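Local atomic coordinates of EmGH1 (Erythrobacter marinus, PDB entry 5Z87), a protein that probably acts as a beta-glucosidase of glycosyl hydrolase family 3, hydrolysing beta-linked glucosides. Residues S231-A236 with G276-H281; Y309-W314 with V342-A347; F128-H133 with G176-N181. All coordinates share one frame; numbering follows the deposited sequence.

Contact 1: residues S231-A236 with G276-H281; sequences SVKHFA and GLMASH
V232 and L277 pair on parallel strands 231-235 and 276-279, whose directions differ by 16°, before a beta bulge shifts the register by one residue ahead of F235 and A279. M278 bonds through both ends of its backbone: its N reaches V232 O at 2.8 Å, and its O receives F235 N at 2.8 Å. At the start of the pairing V232 N bonds G276 O at 3.3 Å. The peptide bond before H234, inside the bulge, is cis.

L277 and F235 carry the apolar side. A chi1 of 171° sets L277 CG anti to the backbone N, on the F235 side; from there CD1 lies over one face of the F235 ring, 4.0 Å from the ring centroid, while L277 CD2 rests 3.7 Å from F235 CB. An alanine in place of L277 would probably open a gap against this ring face and leave V232 CG2 without its methyl neighbour. Helices 263-270 and 293-303 cover the same side, F265 meeting F235 edge-to-face.

K233 and M278 lie alongside each other and point the same way, CB to CB 3.7 Å. K233 CG sits over the centre of the H234 ring, and M278 SD approaches that ring obliquely. The extended K233 chain takes NZ to F178 O, whereas H234 ND1 bonds D183 OD2; K233 NZ and H234 NE2 both bond a dithiothreitol molecule, probably from the crystallisation liquor. Two chemistries thus meet across one strand pair: hydrocarbon packed against helices, and polar groups, steadied by neighbouring residues, presented to the ligand pocket.

Contact 2: residues Y309-W314 with V342-A347; sequences YVVSDW and VDIELA
V310 and D343 join strand 309-311 to segment 342-347 through backbone and carboxylate; the two segments are successive parts of the TIM-barrel-like domain that run in broadly the same direction and are linked through helix 330-340. V310 O accepts two backbone donors, D343 N at 2.9 Å and I344 N at 3.1 Å. V310 N in turn bonds D343 OD2 at 2.9 Å, meeting it on the anti side and 27° out of the carboxylate plane. Further along, S312 N bonds I344 O at 3.0 Å.

S312 supplies the next link from its side chain. OG lies between its own backbone N and carbonyl carbon (chi1 83°), where it accepts L346 N at 2.9 Å and donates to D313 O, so one hydroxyl joins both segments. Beside these bonds V311 and I344 lie side by side, V311 CB being 3.7 Å from I344 CG2.

A second shell positions D343. Its carboxylate is clamped by salt bridges from OD1 to R375 and from OD2 to R301, which would probably stabilise its negative charge in this buried place. Helix 366-382 packs against Y309, D343 and I344.

The far end of the pairing reaches the ligand pocket: D313 and W314, at the end of segment 309-314, belong to the pocket that holds dithiothreitol, and R67 makes a cation-pi contact with W314. The side chains of L346 and W314 cross at about a right angle, with L346 CG 3.5 Å from W314 CE3. Over one face of the indole, A347 CA lies 4.0 Å from the centroid of the six-membered ring of W314.

Contact 3: residues F128-H133 with G176-N181; sequences FEECLH and GCFSPN
F128 and F178 stack with their rings offset, centroids 4.7 Å apart and planes at 26°. F128 places CG beside its backbone N (chi1 -72°), which lets F178 CE1 come over the ring face, 3.5 Å from F128 CG. In return F128 CB sits over the face of F178, 3.9 Å from the F178 centroid. At the edge of the F128 ring the backbone of G176 passes so close that a beta carbon there would run into F128 CE1.

E130 starts away from the partner segment, but the bend at chi2 (-78°) turns CD back toward F178; OE1 then lies at the edge of the F178 ring, in its plane, while OE2 lies beside F178 CB. The hydrogen bonds of OE1 go to Y93 OH and to the dithiothreitol in the pocket. A water donates to E130 OE2 at 2.6 Å and also hydrogen-bonds S179 OG, bridging the two segments. S179 OG, held beside its own backbone N, accepts C131 N at 3.2 Å. C131 SG packs against C177 CB at 3.7 Å.

The short parallel pairing is made by the backbone of E129, whose N bonds G176 O at 3.0 Å and whose O accepts F178 N. Strand 126-129 has strand 91-93 as its other neighbour, and E129 extends its carboxylate to A95 N and S96 OG. Strand 176-177 is flanked in turn by strand 229-235, from which K233 NZ bonds F178 O and S231 OG bonds C177 O, while helix 201-216 packs against C177 and P180.

In the fold
All three contacts lie in the buried interior of the TIM-barrel-like domain, and none is a surface contact, although D313 and W314 in contact 2 are partly exposed. Contacts 1 and 3 each pair parallel strands of one sheet and adjoin through strands 176-177 and 229-235; contact 2 borders contact 1 where L277 O meets V311 N, and carries on from strand 309-311 to segment 342-347. Contact 1 divides its faces between hydrocarbon and polar groups, contact 2 adds the side-chain oxygens of D343 and S312 to its backbone bonds, and contact 3 adds an aromatic stack. F178 touches both M278 and L346, and each contact contributes residues to the same ligand pocket.

Contact 1: residues S231-A236 with G276-H281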
ATOM      1  N   SER A 231     -21.142   7.142 -18.462  1.00 17.15           N
ATOM      2  CA  SER A 231     -20.745   5.820 -17.974  1.00 20.82           C
ATOM      3  C   SER A 231     -19.697   6.027 -16.878  1.00 22.49           C
ATOM      4  O   SER A 231     -18.499   6.117 -17.154  1.00 21.42           O
ATOM      5  CB  SER A 231     -20.205   4.935 -19.101  1.00 16.33           C
ATOM      6  OG  SER A 231     -20.933   5.140 -20.297  1.00 20.21           O
ATOM      7  N   VAL A 232     -20.140   6.092 -15.624  1.00 19.82           N
ATOM      8  CA  VAL A 232     -19.211   6.382 -14.539  1.00 19.64           C
ATOM      9  C   VAL A 232     -18.241   5.218 -14.375  1.00 22.55           C
ATOM     10  O   VAL A 232     -18.626   4.042 -14.461  1.00 18.47           O
ATOM     11  CB  VAL A 232     -19.982   6.687 -13.246  1.00 16.55           C
ATOM     12  CG1 VAL A 232     -20.739   7.999 -13.402  1.00 13.35           C
ATOM     13  CG2 VAL A 232     -20.964   5.558 -12.942  1.00 17.35           C
ATOM     14  N   LYS A 233     -16.962   5.541 -14.176  1.00 16.04           N
ATOM     15  CA  LYS A 233     -15.899   4.549 -14.189  1.00 14.96           C
ATOM     16  C   LYS A 233     -14.880   4.928 -13.119  1.00 20.39           C
ATOM     17  O   LYS A 233     -14.869   6.068 -12.647  1.00 17.94           O
ATOM     18  CB  LYS A 233     -15.267   4.470 -15.583  1.00 16.77           C
ATOM     19  CG  LYS A 233     -14.608   5.769 -16.018  1.00 20.89           C
ATOM     20  CD  LYS A 233     -14.004   5.661 -17.397  1.00 20.85           C
ATOM     21  CE  LYS A 233     -13.038   6.826 -17.652  1.00 24.94           C
ATOM     22  NZ  LYS A 233     -12.664   6.981 -19.110  1.00 20.64           N
ATOM     23  N   HIS A 234     -14.029   3.975 -12.702  1.00 18.24           N
ATOM     24  CA  HIS A 234     -14.045   2.565 -13.077  1.00 17.49           C
ATOM     25  C   HIS A 234     -14.427   1.691 -11.882  1.00 19.38           C
ATOM     26  O   HIS A 234     -13.700   1.657 -10.897  1.00 17.37           O
ATOM     27  CB  HIS A 234     -12.680   2.137 -13.610  1.00 17.88           C
ATOM     28  CG  HIS A 234     -12.096   3.071 -14.622  1.00 17.94           C
ATOM     29  ND1 HIS A 234     -11.590   4.311 -14.289  1.00 19.33           N
ATOM     30  CD2 HIS A 234     -11.904   2.930 -15.958  1.00 16.79           C
ATOM     31  CE1 HIS A 234     -11.119   4.897 -15.377  1.00 21.14           C
ATOM     32  NE2 HIS A 234     -11.291   4.077 -16.401  1.00 20.92           N
ATOM     33  N   PHE A 235     -15.550   0.971 -12.006  1.00 14.98           N
ATOM     34  CA  PHE A 235     -16.209   0.257 -10.907  1.00 15.61           C
ATOM     35  C   PHE A 235     -15.447  -1.020 -10.558  1.00 18.11           C
ATOM     36  O   PHE A 235     -15.415  -1.950 -11.369  1.00 19.08           O
ATOM     37  CB  PHE A 235     -17.628  -0.091 -11.349  1.00 20.35           C
ATOM     38  CG  PHE A 235     -18.594  -0.325 -10.236  1.00 13.92           C
ATOM     39  CD1 PHE A 235     -18.843   0.658  -9.296  1.00 12.43           C
ATOM     40  CD2 PHE A 235     -19.303  -1.519 -10.168  1.00 17.28           C
ATOM     41  CE1 PHE A 235     -19.770   0.451  -8.278  1.00 13.14           C
ATOM     42  CE2 PHE A 235     -20.228  -1.744  -9.156  1.00 14.62           C
ATOM     43  CZ  PHE A 235     -20.472  -0.757  -8.211  1.00 14.69           C
ATOM     44  N   ALA A 236     -14.837  -1.104  -9.371  1.00 17.27           N
ATOM     45  CA  ALA A 236     -14.709  -0.061  -8.353  1.00 19.56           C
ATOM     46  C   ALA A 236     -13.373  -0.302  -7.658  1.00 23.41           C
ATOM     47  O   ALA A 236     -12.978  -1.459  -7.479  1.00 25.77           O
ATOM     48  CB  ALA A 236     -15.855  -0.111  -7.339  1.00 19.06           C
ATOM     49  N   GLY A 276     -25.187   4.826 -17.584  1.00 14.57           N
ATOM     50  CA  GLY A 276     -24.180   3.813 -17.789  1.00 18.77           C
ATOM     51  C   GLY A 276     -23.167   3.760 -16.650  1.00 20.51           C
ATOM     52  O   GLY A 276     -23.098   4.650 -15.788  1.00 21.52           O
ATOM     53  N   LEU A 277     -22.370   2.695 -16.670  1.00 22.87           N
ATOM     54  CA  LEU A 277     -21.314   2.456 -15.694  1.00 21.25           C
ATOM     55  C   LEU A 277     -20.294   1.547 -16.352  1.00 17.98           C
ATOM     56  O   LEU A 277     -20.678   0.602 -17.053  1.00 21.31           O
ATOM     57  CB  LEU A 277     -21.865   1.812 -14.417  1.00 19.72           C
ATOM     58  CG  LEU A 277     -20.847   1.313 -13.379  1.00 17.05           C
ATOM     59  CD1 LEU A 277     -21.379   1.601 -11.991  1.00 14.14           C
ATOM     60  CD2 LEU A 277     -20.576  -0.177 -13.534  1.00 14.56           C
ATOM     61  N   MET A 278     -19.005   1.827 -16.131  1.00 16.49           N
ATOM     62  CA  MET A 278     -17.923   0.990 -16.656  1.00 17.43           C
ATOM     63  C   MET A 278     -17.143   0.333 -15.518  1.00 15.91           C
ATOM     64  O   MET A 278     -16.883   0.961 -14.490  1.00 17.93           O
ATOM     65  CB  MET A 278     -16.969   1.805 -17.537  1.00 17.46           C
ATOM     66  CG  MET A 278     -15.788   1.014 -18.093  1.00 15.59           C
ATOM     67  SD  MET A 278     -14.645   2.077 -19.015  1.00 18.99           S
ATOM     68  CE  MET A 278     -15.562   2.389 -20.513  1.00 18.60           C
ATOM     69  N   ALA A 279     -16.769  -0.932 -15.706  1.00 13.99           N
ATOM     70  CA  ALA A 279     -16.064  -1.709 -14.695  1.00 19.90           C
ATOM     71  C   ALA A 279     -14.556  -1.487 -14.804  1.00 22.76           C
ATOM     72  O   ALA A 279     -14.056  -0.893 -15.761  1.00 22.01           O
ATOM     73  CB  ALA A 279     -16.395  -3.199 -14.828  1.00 16.16           C
ATOM     74  N   SER A 280     -13.826  -2.013 -13.824  1.00 21.40           N
ATOM     75  CA  SER A 280     -12.405  -1.744 -13.643  1.00 16.18           C
ATOM     76  C   SER A 280     -11.512  -2.847 -14.217  1.00 19.00           C
ATOM     77  O   SER A 280     -11.856  -4.031 -14.195  1.00 23.65           O
ATOM     78  CB  SER A 280     -12.111  -1.560 -12.148  1.00 18.79           C
ATOM     79  OG  SER A 280     -10.721  -1.623 -11.874  1.00 23.65           O
ATOM     80  N   HIS A 281     -10.332  -2.435 -14.705  1.00 22.08           N
ATOM     81  CA  HIS A 281      -9.293  -3.376 -15.135  1.00 20.46           C
ATOM     82  C   HIS A 281      -8.979  -4.413 -14.066  1.00 16.26           C
ATOM     83  O   HIS A 281      -8.639  -5.563 -14.376  1.00 19.22           O
ATOM     84  CB  HIS A 281      -7.973  -2.641 -15.430  1.00 21.25           C
ATOM     85  CG  HIS A 281      -7.953  -1.839 -16.694  1.00 20.70           C
ATOM     86  ND1 HIS A 281      -8.777  -2.099 -17.768  1.00 23.49           N
ATOM     87  CD2 HIS A 281      -7.163  -0.800 -17.069  1.00 23.65           C
ATOM     88  CE1 HIS A 281      -8.514  -1.242 -18.739  1.00 24.84           C
ATOM     89  NE2 HIS A 281      -7.540  -0.440 -18.341  1.00 23.00           N
TER
HETATM   90  O   HOH W   1     -10.521  -2.234  -9.304  1.00 21.96           O

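Contact 2: residues Y309-W314 with V342-A347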
ATOM      1  N   TYR A 309     -26.947   0.403 -18.118  1.00 16.53           N
ATOM      2  CA  TYR A 309     -26.042  -0.576 -18.694  1.00 19.56           C
ATOM      3  C   TYR A 309     -24.686  -0.547 -17.992  1.00 22.01           C
ATOM      4  O   TYR A 309     -24.222   0.494 -17.514  1.00 15.84           O
ATOM      5  CB  TYR A 309     -25.849  -0.334 -20.203  1.00 21.06           C
ATOM      6  CG  TYR A 309     -25.189   0.983 -20.536  1.00 20.81           C
ATOM      7  CD1 TYR A 309     -23.797   1.094 -20.601  1.00 20.58           C
ATOM      8  CD2 TYR A 309     -25.951   2.117 -20.787  1.00 17.47           C
ATOM      9  CE1 TYR A 309     -23.188   2.297 -20.906  1.00 16.87           C
ATOM     10  CE2 TYR A 309     -25.349   3.334 -21.086  1.00 17.28           C
ATOM     11  CZ  TYR A 309     -23.964   3.416 -21.143  1.00 20.51           C
ATOM     12  OH  TYR A 309     -23.351   4.616 -21.426  1.00 21.20           O
ATOM     13  N   VAL A 310     -24.060  -1.715 -17.940  1.00 21.84           N
ATOM     14  CA  VAL A 310     -22.674  -1.861 -17.541  1.00 18.04           C
ATOM     15  C   VAL A 310     -21.874  -2.130 -18.804  1.00 18.08           C
ATOM     16  O   VAL A 310     -22.124  -3.117 -19.513  1.00 22.53           O
ATOM     17  CB  VAL A 310     -22.492  -2.988 -16.514  1.00 18.96           C
ATOM     18  CG1 VAL A 310     -21.008  -3.277 -16.323  1.00 18.25           C
ATOM     19  CG2 VAL A 310     -23.141  -2.616 -15.201  1.00 13.62           C
ATOM     20  N   VAL A 311     -20.929  -1.259 -19.097  1.00 17.55           N
ATOM     21  CA  VAL A 311     -20.029  -1.450 -20.231  1.00 15.85           C
ATOM     22  C   VAL A 311     -18.673  -1.886 -19.695  1.00 19.39           C
ATOM     23  O   VAL A 311     -18.240  -1.453 -18.618  1.00 18.38           O
ATOM     24  CB  VAL A 311     -19.918  -0.179 -21.099  1.00 15.16           C
ATOM     25  CG1 VAL A 311     -19.510   1.036 -20.252  1.00 16.74           C
ATOM     26  CG2 VAL A 311     -18.968  -0.396 -22.253  1.00 13.09           C
ATOM     27  N   SER A 312     -18.032  -2.801 -20.410  1.00 18.72           N
ATOM     28  CA  SER A 312     -16.691  -3.194 -20.038  1.00 17.99           C
ATOM     29  C   SER A 312     -15.705  -2.083 -20.376  1.00 22.03           C
ATOM     30  O   SER A 312     -15.939  -1.255 -21.262  1.00 17.53           O
ATOM     31  CB  SER A 312     -16.285  -4.470 -20.772  1.00 13.26           C
ATOM     32  OG  SER A 312     -15.811  -4.153 -22.072  1.00 15.73           O
ATOM     33  N   ASP A 313     -14.584  -2.076 -19.662  1.00 17.01           N
ATOM     34  CA  ASP A 313     -13.428  -1.348 -20.159  1.00 17.09           C
ATOM     35  C   ASP A 313     -12.783  -2.130 -21.312  1.00 20.47           C
ATOM     36  O   ASP A 313     -13.084  -3.308 -21.549  1.00 18.47           O
ATOM     37  CB  ASP A 313     -12.442  -1.085 -19.023  1.00 17.83           C
ATOM     38  CG  ASP A 313     -11.549   0.125 -19.285  1.00 24.48           C
ATOM     39  OD1 ASP A 313     -11.369   0.482 -20.471  1.00 27.46           O
ATOM     40  OD2 ASP A 313     -11.052   0.719 -18.305  1.00 22.43           O
ATOM     41  N   TRP A 314     -11.874  -1.460 -22.031  1.00 17.28           N
ATOM     42  CA  TRP A 314     -11.420  -1.962 -23.322  1.00 18.63           C
ATOM     43  C   TRP A 314     -10.851  -3.372 -23.216  1.00 24.75           C
ATOM     44  O   TRP A 314      -9.838  -3.600 -22.549  1.00 23.10           O
ATOM     45  CB  TRP A 314     -10.385  -1.028 -23.952  1.00 16.62           C
ATOM     46  CG  TRP A 314      -9.962  -1.580 -25.283  1.00 23.98           C
ATOM     47  CD1 TRP A 314      -8.868  -2.363 -25.535  1.00 21.56           C
ATOM     48  CD2 TRP A 314     -10.661  -1.459 -26.532  1.00 23.41           C
ATOM     49  NE1 TRP A 314      -8.831  -2.711 -26.859  1.00 20.83           N
ATOM     50  CE2 TRP A 314      -9.913  -2.167 -27.497  1.00 21.48           C
ATOM     51  CE3 TRP A 314     -11.830  -0.802 -26.930  1.00 25.24           C
ATOM     52  CZ2 TRP A 314     -10.302  -2.251 -28.832  1.00 25.07           C
ATOM     53  CZ3 TRP A 314     -12.213  -0.881 -28.257  1.00 22.67           C
ATOM     54  CH2 TRP A 314     -11.452  -1.605 -29.193  1.00 24.37           C
ATOM     55  N   VAL A 342     -21.944  -7.616 -16.716  1.00 18.92           N
ATOM     56  CA  VAL A 342     -21.493  -6.761 -17.811  1.00 23.44           C
ATOM     57  C   VAL A 342     -22.452  -6.934 -18.990  1.00 26.95           C
ATOM     58  O   VAL A 342     -22.613  -8.043 -19.511  1.00 23.35           O
ATOM     59  CB  VAL A 342     -20.058  -7.100 -18.234  1.00 19.23           C
ATOM     60  CG1 VAL A 342     -19.641  -6.198 -19.384  1.00 14.30           C
ATOM     61  CG2 VAL A 342     -19.086  -7.000 -17.048  1.00 17.47           C
ATOM     62  N   ASP A 343     -23.059  -5.833 -19.433  1.00 20.01           N
ATOM     63  CA  ASP A 343     -24.096  -5.870 -20.458  1.00 23.39           C
ATOM     64  C   ASP A 343     -23.550  -5.689 -21.868  1.00 24.80           C
ATOM     65  O   ASP A 343     -24.041  -6.336 -22.796  1.00 26.46           O
ATOM     66  CB  ASP A 343     -25.153  -4.791 -20.188  1.00 19.02           C
ATOM     67  CG  ASP A 343     -25.806  -4.949 -18.840  1.00 23.36           C
ATOM     68  OD1 ASP A 343     -26.196  -6.096 -18.512  1.00 27.49           O
ATOM     69  OD2 ASP A 343     -25.927  -3.937 -18.107  1.00 19.65           O
ATOM     70  N   ILE A 344     -22.558  -4.821 -22.063  1.00 22.34           N
ATOM     71  CA  ILE A 344     -22.034  -4.548 -23.391  1.00 17.66           C
ATOM     72  C   ILE A 344     -20.512  -4.541 -23.332  1.00 23.05           C
ATOM     73  O   ILE A 344     -19.918  -3.950 -22.424  1.00 22.47           O
ATOM     74  CB  ILE A 344     -22.589  -3.228 -23.971  1.00 18.27           C
ATOM     75  CG1 ILE A 344     -21.937  -2.914 -25.316  1.00 23.95           C
ATOM     76  CG2 ILE A 344     -22.417  -2.088 -23.006  1.00 17.26           C
ATOM     77  CD1 ILE A 344     -22.746  -1.953 -26.169  1.00 20.54           C
ATOM     78  N   GLU A 345     -19.887  -5.213 -24.291  1.00 21.73           N
ATOM     79  CA  GLU A 345     -18.451  -5.407 -24.310  1.00 18.83           C
ATOM     80  C   GLU A 345     -17.800  -4.366 -25.215  1.00 24.35           C
ATOM     81  O   GLU A 345     -18.074  -4.309 -26.417  1.00 20.79           O
ATOM     82  CB  GLU A 345     -18.101  -6.814 -24.779  1.00 19.93           C
ATOM     83  CG  GLU A 345     -16.634  -6.982 -25.016  1.00 19.62           C
ATOM     84  CD  GLU A 345     -16.316  -8.310 -25.626  1.00 24.75           C
ATOM     85  OE1 GLU A 345     -15.336  -8.945 -25.188  1.00 17.60           O
ATOM     86  OE2 GLU A 345     -17.068  -8.730 -26.531  1.00 26.78           O
ATOM     87  N   LEU A 346     -16.951  -3.540 -24.624  1.00 26.13           N
ATOM     88  CA  LEU A 346     -16.123  -2.597 -25.359  1.00 20.89           C
ATOM     89  C   LEU A 346     -14.875  -3.342 -25.813  1.00 22.38           C
ATOM     90  O   LEU A 346     -13.984  -3.634 -25.012  1.00 21.69           O
ATOM     91  CB  LEU A 346     -15.790  -1.404 -24.474  1.00 17.12           C
ATOM     92  CG  LEU A 346     -14.760  -0.437 -25.031  1.00 26.36           C
ATOM     93  CD1 LEU A 346     -15.299   0.259 -26.274  1.00 16.13           C
ATOM     94  CD2 LEU A 346     -14.396   0.573 -23.943  1.00 16.61           C
ATOM     95  N   ALA A 347     -14.822  -3.687 -27.100  1.00 26.46           N
ATOM     96  CA  ALA A 347     -13.718  -4.478 -27.635  1.00 23.98           C
ATOM     97  C   ALA A 347     -13.849  -4.652 -29.142  1.00 23.97           C
ATOM     98  O   ALA A 347     -14.959  -4.631 -29.682  1.00 21.41           O
ATOM     99  CB  ALA A 347     -13.651  -5.858 -26.967  1.00 22.01           C
TER

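Contact 3: residues F128-H133 with G176-N181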
ATOM      1  N   PHE A 128     -20.035   6.278 -28.653  1.00 22.75           N
ATOM      2  CA  PHE A 128     -19.382   6.583 -27.381  1.00 24.18           C
ATOM      3  C   PHE A 128     -18.120   7.396 -27.634  1.00 22.23           C
ATOM      4  O   PHE A 128     -17.276   7.003 -28.448  1.00 20.34           O
ATOM      5  CB  PHE A 128     -19.027   5.299 -26.617  1.00 19.35           C
ATOM      6  CG  PHE A 128     -20.209   4.577 -26.036  1.00 18.57           C
ATOM      7  CD1 PHE A 128     -20.977   5.163 -25.042  1.00 19.87           C
ATOM      8  CD2 PHE A 128     -20.535   3.294 -26.463  1.00 17.10           C
ATOM      9  CE1 PHE A 128     -22.066   4.499 -24.485  1.00 16.17           C
ATOM     10  CE2 PHE A 128     -21.608   2.618 -25.907  1.00 14.72           C
ATOM     11  CZ  PHE A 128     -22.392   3.237 -24.922  1.00 16.22           C
ATOM     12  N   GLU A 129     -17.988   8.521 -26.939  1.00 21.48           N
ATOM     13  CA  GLU A 129     -16.772   9.326 -27.006  1.00 25.79           C
ATOM     14  C   GLU A 129     -16.243   9.528 -25.588  1.00 27.65           C
ATOM     15  O   GLU A 129     -16.865   9.101 -24.614  1.00 26.53           O
ATOM     16  CB  GLU A 129     -17.032  10.657 -27.719  1.00 27.14           C
ATOM     17  CG  GLU A 129     -17.539  10.484 -29.170  1.00 20.36           C
ATOM     18  CD  GLU A 129     -16.452  10.051 -30.133  1.00 28.75           C
ATOM     19  OE1 GLU A 129     -16.790   9.639 -31.265  1.00 27.03           O
ATOM     20  OE2 GLU A 129     -15.253  10.111 -29.766  1.00 33.50           O
ATOM     21  N   GLU A 130     -15.074  10.155 -25.469  1.00 27.13           N
ATOM     22  CA  GLU A 130     -14.493  10.497 -24.174  1.00 27.74           C
ATOM     23  C   GLU A 130     -14.760  11.965 -23.888  1.00 23.08           C
ATOM     24  O   GLU A 130     -14.581  12.809 -24.768  1.00 31.47           O
ATOM     25  CB  GLU A 130     -12.986  10.231 -24.137  1.00 21.53           C
ATOM     26  CG  GLU A 130     -12.590   8.831 -24.507  1.00 24.32           C
ATOM     27  CD  GLU A 130     -12.819   7.828 -23.384  1.00 22.15           C
ATOM     28  OE1 GLU A 130     -12.548   6.627 -23.611  1.00 28.06           O
ATOM     29  OE2 GLU A 130     -13.259   8.237 -22.285  1.00 21.16           O
ATOM     30  N   CYS A 131     -15.183  12.263 -22.661  1.00 24.18           N
ATOM     31  CA  CYS A 131     -15.547  13.607 -22.226  1.00 18.49           C
ATOM     32  C   CYS A 131     -14.942  13.926 -20.865  1.00 19.20           C
ATOM     33  O   CYS A 131     -15.611  14.466 -19.990  1.00 24.30           O
ATOM     34  CB  CYS A 131     -17.062  13.760 -22.153  1.00 19.75           C
ATOM     35  SG  CYS A 131     -17.884  13.694 -23.771  1.00 24.34           S
ATOM     36  N   LEU A 132     -13.660  13.607 -20.670  1.00 19.68           N
ATOM     37  CA  LEU A 132     -13.041  13.751 -19.350  1.00 23.27           C
ATOM     38  C   LEU A 132     -13.042  15.204 -18.885  1.00 24.43           C
ATOM     39  O   LEU A 132     -13.417  15.506 -17.748  1.00 22.44           O
ATOM     40  CB  LEU A 132     -11.609  13.210 -19.380  1.00 16.50           C
ATOM     41  CG  LEU A 132     -10.809  13.239 -18.073  1.00 21.70           C
ATOM     42  CD1 LEU A 132     -11.467  12.420 -16.979  1.00 15.60           C
ATOM     43  CD2 LEU A 132      -9.408  12.737 -18.329  1.00 22.64           C
ATOM     44  N   HIS A 133     -12.617  16.116 -19.753  1.00 21.56           N
ATOM     45  CA  HIS A 133     -12.516  17.537 -19.436  1.00 21.58           C
ATOM     46  C   HIS A 133     -12.894  18.327 -20.682  1.00 27.10           C
ATOM     47  O   HIS A 133     -12.191  19.243 -21.115  1.00 25.60           O
ATOM     48  CB  HIS A 133     -11.109  17.882 -18.943  1.00 20.06           C
ATOM     49  CG  HIS A 133     -10.039  17.592 -19.946  1.00 21.41           C
ATOM     50  ND1 HIS A 133      -9.605  18.528 -20.861  1.00 23.92           N
ATOM     51  CD2 HIS A 133      -9.353  16.457 -20.214  1.00 19.44           C
ATOM     52  CE1 HIS A 133      -8.680  17.988 -21.634  1.00 22.39           C
ATOM     53  NE2 HIS A 133      -8.513  16.731 -21.268  1.00 22.12           N
ATOM     54  N   GLY A 176     -23.344   9.111 -25.883  1.00 24.45           N
ATOM     55  CA  GLY A 176     -22.865   8.521 -24.642  1.00 24.44           C
ATOM     56  C   GLY A 176     -21.373   8.711 -24.512  1.00 23.15           C
ATOM     57  O   GLY A 176     -20.650   8.799 -25.512  1.00 24.81           O
ATOM     58  N   CYS A 177     -20.902   8.789 -23.268  1.00 27.95           N
ATOM     59  CA  CYS A 177     -19.471   8.905 -23.030  1.00 27.05           C
ATOM     60  C   CYS A 177     -19.032   7.976 -21.909  1.00 25.73           C
ATOM     61  O   CYS A 177     -19.825   7.550 -21.062  1.00 21.31           O
ATOM     62  CB  CYS A 177     -19.053  10.346 -22.698  1.00 18.96           C
ATOM     63  SG  CYS A 177     -19.767  10.962 -21.180  1.00 21.76           S
ATOM     64  N   PHE A 178     -17.736   7.673 -21.936  1.00 20.34           N
ATOM     65  CA  PHE A 178     -17.078   6.876 -20.908  1.00 18.74           C
ATOM     66  C   PHE A 178     -16.451   7.810 -19.868  1.00 20.85           C
ATOM     67  O   PHE A 178     -15.241   7.873 -19.679  1.00 24.35           O
ATOM     68  CB  PHE A 178     -16.036   5.965 -21.548  1.00 21.19           C
ATOM     69  CG  PHE A 178     -16.603   4.966 -22.532  1.00 21.51           C
ATOM     70  CD1 PHE A 178     -17.900   4.474 -22.390  1.00 15.41           C
ATOM     71  CD2 PHE A 178     -15.816   4.495 -23.589  1.00 17.84           C
ATOM     72  CE1 PHE A 178     -18.405   3.541 -23.282  1.00 15.32           C
ATOM     73  CE2 PHE A 178     -16.313   3.558 -24.494  1.00 18.16           C
ATOM     74  CZ  PHE A 178     -17.606   3.069 -24.333  1.00 19.86           C
ATOM     75  N   SER A 179     -17.327   8.577 -19.228  1.00 17.64           N
ATOM     76  CA  SER A 179     -16.983   9.631 -18.284  1.00 22.82           C
ATOM     77  C   SER A 179     -18.181   9.839 -17.387  1.00 23.15           C
ATOM     78  O   SER A 179     -19.308   9.528 -17.788  1.00 23.82           O
ATOM     79  CB  SER A 179     -16.637  10.950 -19.008  1.00 20.67           C
ATOM     80  OG  SER A 179     -15.508  10.800 -19.849  1.00 26.49           O
ATOM     81  N   PRO A 180     -17.985  10.367 -16.165  1.00 19.81           N
ATOM     82  CA  PRO A 180     -16.721  10.776 -15.545  1.00 21.11           C
ATOM     83  C   PRO A 180     -15.933   9.630 -14.899  1.00 24.45           C
ATOM     84  O   PRO A 180     -16.471   8.576 -14.574  1.00 19.21           O
ATOM     85  CB  PRO A 180     -17.174  11.757 -14.469  1.00 18.29           C
ATOM     86  CG  PRO A 180     -18.505  11.186 -14.010  1.00 17.72           C
ATOM     87  CD  PRO A 180     -19.134  10.599 -15.269  1.00 16.42           C
ATOM     88  N   ASN A 181     -14.639   9.862 -14.727  1.00 23.89           N
ATOM     89  CA  ASN A 181     -13.800   9.023 -13.885  1.00 19.09           C
ATOM     90  C   ASN A 181     -14.045   9.454 -12.448  1.00 22.35           C
ATOM     91  O   ASN A 181     -13.728  10.585 -12.072  1.00 19.65           O
ATOM     92  CB  ASN A 181     -12.341   9.194 -14.302  1.00 20.65           C
ATOM     93  CG  ASN A 181     -11.362   8.405 -13.427  1.00 21.63           C
ATOM     94  OD1 ASN A 181     -11.472   8.368 -12.197  1.00 23.81           O
ATOM     95  ND2 ASN A 181     -10.376   7.789 -14.074  1.00 23.73           N
TER
HETATM   96  O   HOH W   2     -13.198  10.163 -20.522  1.00 28.75           O